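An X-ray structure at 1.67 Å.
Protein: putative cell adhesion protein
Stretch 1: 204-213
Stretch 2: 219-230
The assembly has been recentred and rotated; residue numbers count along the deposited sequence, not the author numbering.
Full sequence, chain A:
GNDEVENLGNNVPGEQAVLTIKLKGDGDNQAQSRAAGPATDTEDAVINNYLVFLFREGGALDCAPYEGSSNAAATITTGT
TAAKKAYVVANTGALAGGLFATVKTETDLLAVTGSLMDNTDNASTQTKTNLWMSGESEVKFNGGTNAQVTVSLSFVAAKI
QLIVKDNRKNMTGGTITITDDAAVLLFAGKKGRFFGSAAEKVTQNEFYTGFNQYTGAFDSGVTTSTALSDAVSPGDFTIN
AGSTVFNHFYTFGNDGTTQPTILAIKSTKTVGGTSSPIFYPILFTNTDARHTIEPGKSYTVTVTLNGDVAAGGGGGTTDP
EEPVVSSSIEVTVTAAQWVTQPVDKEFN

Stretch 1 204-213: QNEFYTGFNQ
Stretch 2, residues 219-230: DSGVTTSTALSD

The two stretches pack as a short parallel β-ladder, held by four backbone hydrogen bonds and extended by apolar contacts on both faces. Strands 207-209 and 222-224 run in the same direction, 35° apart, with Phe207 opposite Val222, Tyr208 opposite Thr223 and Thr209 opposite Thr224 (CA-CA 4.7-4.8 Å). Phe207 N donates to Gly221 O (2.9 Å), Thr223 N to Phe207 O (2.9 Å), Thr209 N to Thr223 O (2.9 Å) and Ser225 N to Thr209 O (2.8 Å), so Phe207 and Thr209 each bond through both N and O.

A type II turn, Asp219 to Val222, leads into the second strand; Gly221 (phi/psi 64/35) accommodates its positive phi, and a CB there would clash with Asn205 O. Water 1 bridges Asn205 O (2.6 Å) and Ser220 O (2.8 Å).

On one face, Thr209 (t) sets CG2 3.6 Å from CG1 of Val222 (t), while Phe207 (m, chi2 -83°) brings CD2 4.3 Å from Val222 CG2. On the other, Tyr208 (m, chi2 -81°) places CB 3.6 Å from CD1 of Leu228 (m, t).

Beyond the ladder, residues 226-227 form a 3-10 segment, with Leu228 N bonded to Ser225 O (3.1 Å). Gly210 (-80/-18) lets its CA approach Leu228 O at 3.4 Å, a C-H···O contact where a CB would clash.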

# COMPACT_ATOMS: atom_id res chain seq x y z
N GLN A 204 4.62 -11.53 3.88
CA GLN A 204 4.89 -11.59 2.44
C GLN A 204 5.98 -12.57 2.15
O GLN A 204 6.94 -12.63 2.91
CB GLN A 204 5.34 -10.20 1.92
CG GLN A 204 4.30 -9.08 2.15
CD GLN A 204 3.11 -9.10 1.21
OE1 GLN A 204 2.99 -9.91 0.28
NE2 GLN A 204 2.18 -8.22 1.45
N ASN A 205 5.89 -13.28 1.02
CA ASN A 205 6.97 -14.14 0.57
C ASN A 205 7.19 -13.92 -0.94
O ASN A 205 8.05 -14.57 -1.53
CB ASN A 205 6.71 -15.62 0.93
CG ASN A 205 5.52 -16.29 0.31
OD1 ASN A 205 4.76 -15.72 -0.48
ND2 ASN A 205 5.34 -17.55 0.67
N GLU A 206 6.44 -12.97 -1.54
CA GLU A 206 6.54 -12.52 -2.92
C GLU A 206 6.52 -11.00 -2.95
O GLU A 206 5.83 -10.37 -2.16
CB GLU A 206 5.44 -13.09 -3.83
CG GLU A 206 5.57 -14.57 -4.10
CD GLU A 206 4.47 -15.04 -5.02
OE1 GLU A 206 3.29 -15.04 -4.60
OE2 GLU A 206 4.76 -15.33 -6.20
N PHE A 207 7.29 -10.42 -3.86
CA PHE A 207 7.47 -8.98 -3.90
C PHE A 207 7.56 -8.43 -5.31
O PHE A 207 7.97 -9.14 -6.22
CB PHE A 207 8.84 -8.65 -3.22
CG PHE A 207 9.00 -9.21 -1.83
CD1 PHE A 207 8.47 -8.53 -0.74
CD2 PHE A 207 9.49 -10.49 -1.63
CE1 PHE A 207 8.51 -9.09 0.54
CE2 PHE A 207 9.51 -11.06 -0.35
CZ PHE A 207 9.05 -10.34 0.73
N TYR A 208 7.38 -7.12 -5.42
CA TYR A 208 7.72 -6.39 -6.63
C TYR A 208 8.91 -5.49 -6.30
O TYR A 208 9.04 -5.07 -5.14
CB TYR A 208 6.54 -5.54 -7.13
CG TYR A 208 5.34 -6.36 -7.55
CD1 TYR A 208 5.29 -6.97 -8.80
CD2 TYR A 208 4.24 -6.48 -6.71
CE1 TYR A 208 4.17 -7.69 -9.20
CE2 TYR A 208 3.14 -7.25 -7.08
CZ TYR A 208 3.11 -7.84 -8.32
OH TYR A 208 1.96 -8.50 -8.69
N THR A 209 9.72 -5.12 -7.29
CA THR A 209 10.83 -4.23 -7.01
C THR A 209 11.04 -3.25 -8.20
O THR A 209 10.84 -3.62 -9.37
CB THR A 209 12.11 -5.03 -6.61
OG1 THR A 209 12.97 -4.16 -5.90
CG2 THR A 209 12.85 -5.62 -7.80
N GLY A 210 11.36 -2.01 -7.88
CA GLY A 210 11.55 -0.99 -8.91
C GLY A 210 12.89 -1.01 -9.61
O GLY A 210 13.06 -0.41 -10.68
N PHE A 211 13.89 -1.69 -9.01
CA PHE A 211 15.23 -1.76 -9.56
C PHE A 211 15.93 -2.98 -8.99
O PHE A 211 15.86 -3.19 -7.79
CB PHE A 211 16.02 -0.46 -9.20
CG PHE A 211 17.38 -0.35 -9.85
CD1 PHE A 211 17.51 0.11 -11.15
CD2 PHE A 211 18.52 -0.77 -9.18
CE1 PHE A 211 18.77 0.21 -11.76
CE2 PHE A 211 19.78 -0.69 -9.79
CZ PHE A 211 19.89 -0.19 -11.07
N ASN A 212 16.64 -3.77 -9.82
CA ASN A 212 17.32 -4.94 -9.26
C ASN A 212 18.71 -5.14 -9.88
O ASN A 212 19.26 -6.23 -9.73
CB ASN A 212 16.46 -6.20 -9.47
CG ASN A 212 16.33 -6.66 -10.91
OD1 ASN A 212 16.74 -6.00 -11.87
ND2 ASN A 212 15.78 -7.85 -11.11
N GLN A 213 19.25 -4.13 -10.59
CA GLN A 213 20.55 -4.25 -11.28
C GLN A 213 21.70 -3.75 -10.39
O GLN A 213 22.40 -2.78 -10.70
CB GLN A 213 20.49 -3.55 -12.65
CG GLN A 213 19.60 -4.33 -13.65
CD GLN A 213 19.40 -3.61 -14.97
OE1 GLN A 213 20.35 -3.34 -15.72
NE2 GLN A 213 18.16 -3.26 -15.28
N ASP A 219 16.36 -12.03 -4.67
CA ASP A 219 15.56 -12.34 -5.85
C ASP A 219 14.51 -13.46 -5.65
O ASP A 219 13.75 -13.74 -6.59
CB ASP A 219 16.52 -12.70 -7.01
CG ASP A 219 15.86 -12.76 -8.38
OD1 ASP A 219 14.97 -11.92 -8.65
OD2 ASP A 219 16.18 -13.69 -9.15
N SER A 220 14.39 -14.01 -4.44
CA SER A 220 13.43 -15.08 -4.19
C SER A 220 11.99 -14.55 -4.25
O SER A 220 11.60 -13.76 -3.39
CB SER A 220 13.71 -15.75 -2.85
OG SER A 220 15.05 -16.19 -2.78
N GLY A 221 11.24 -14.97 -5.27
CA GLY A 221 9.86 -14.55 -5.48
C GLY A 221 9.73 -13.07 -5.75
O GLY A 221 8.75 -12.43 -5.35
N VAL A 222 10.71 -12.49 -6.46
CA VAL A 222 10.74 -11.06 -6.77
C VAL A 222 10.46 -10.83 -8.26
O VAL A 222 11.07 -11.48 -9.10
CB VAL A 222 12.07 -10.40 -6.33
CG1 VAL A 222 12.12 -8.92 -6.71
CG2 VAL A 222 12.31 -10.57 -4.83
N THR A 223 9.58 -9.86 -8.56
CA THR A 223 9.25 -9.44 -9.93
C THR A 223 9.54 -7.95 -10.08
O THR A 223 9.19 -7.17 -9.20
CB THR A 223 7.77 -9.76 -10.23
OG1 THR A 223 7.57 -11.18 -10.09
CG2 THR A 223 7.35 -9.34 -11.65
N THR A 224 10.18 -7.54 -11.19
CA THR A 224 10.43 -6.11 -11.40
C THR A 224 9.14 -5.43 -11.85
O THR A 224 8.30 -6.04 -12.53
CB THR A 224 11.56 -5.85 -12.40
OG1 THR A 224 11.20 -6.37 -13.69
CG2 THR A 224 12.89 -6.38 -11.93
N SER A 225 8.98 -4.18 -11.44
CA SER A 225 7.83 -3.35 -11.80
C SER A 225 8.30 -1.95 -12.08
O SER A 225 8.85 -1.29 -11.18
CB SER A 225 6.79 -3.34 -10.69
OG SER A 225 5.76 -2.45 -11.09
N THR A 226 7.99 -1.44 -13.28
CA THR A 226 8.35 -0.05 -13.62
C THR A 226 7.49 0.93 -12.82
O THR A 226 7.89 2.07 -12.69
CB THR A 226 8.22 0.22 -15.12
OG1 THR A 226 6.87 -0.03 -15.50
CG2 THR A 226 9.18 -0.60 -15.97
N ALA A 227 6.36 0.49 -12.27
CA ALA A 227 5.52 1.38 -11.44
C ALA A 227 6.23 1.76 -10.13
O ALA A 227 5.76 2.65 -9.42
CB ALA A 227 4.21 0.69 -11.11
N LEU A 228 7.31 1.05 -9.79
CA LEU A 228 8.04 1.29 -8.53
C LEU A 228 9.35 2.06 -8.76
O LEU A 228 10.26 2.04 -7.93
CB LEU A 228 8.28 -0.01 -7.77
CG LEU A 228 7.03 -0.75 -7.33
CD1 LEU A 228 7.39 -2.03 -6.62
CD2 LEU A 228 6.07 0.16 -6.50
N SER A 229 9.41 2.82 -9.86
CA SER A 229 10.55 3.67 -10.17
C SER A 229 10.03 4.98 -10.76
O SER A 229 9.42 4.95 -11.81
CB SER A 229 11.51 2.97 -11.14
OG SER A 229 12.62 3.80 -11.44
N ASP A 230 10.29 6.11 -10.10
CA ASP A 230 9.90 7.44 -10.59
C ASP A 230 11.14 8.21 -10.96
O ASP A 230 11.96 8.50 -10.07
CB ASP A 230 9.07 8.18 -9.54
CG ASP A 230 7.65 7.64 -9.43
OD1 ASP A 230 7.05 7.31 -10.48
OD2 ASP A 230 7.07 7.72 -8.31
O HOH W 1 10.59 -14.50 -0.94
O HOH W 2 6.60 -11.65 -7.57
O HOH W 3 15.43 -9.33 -8.74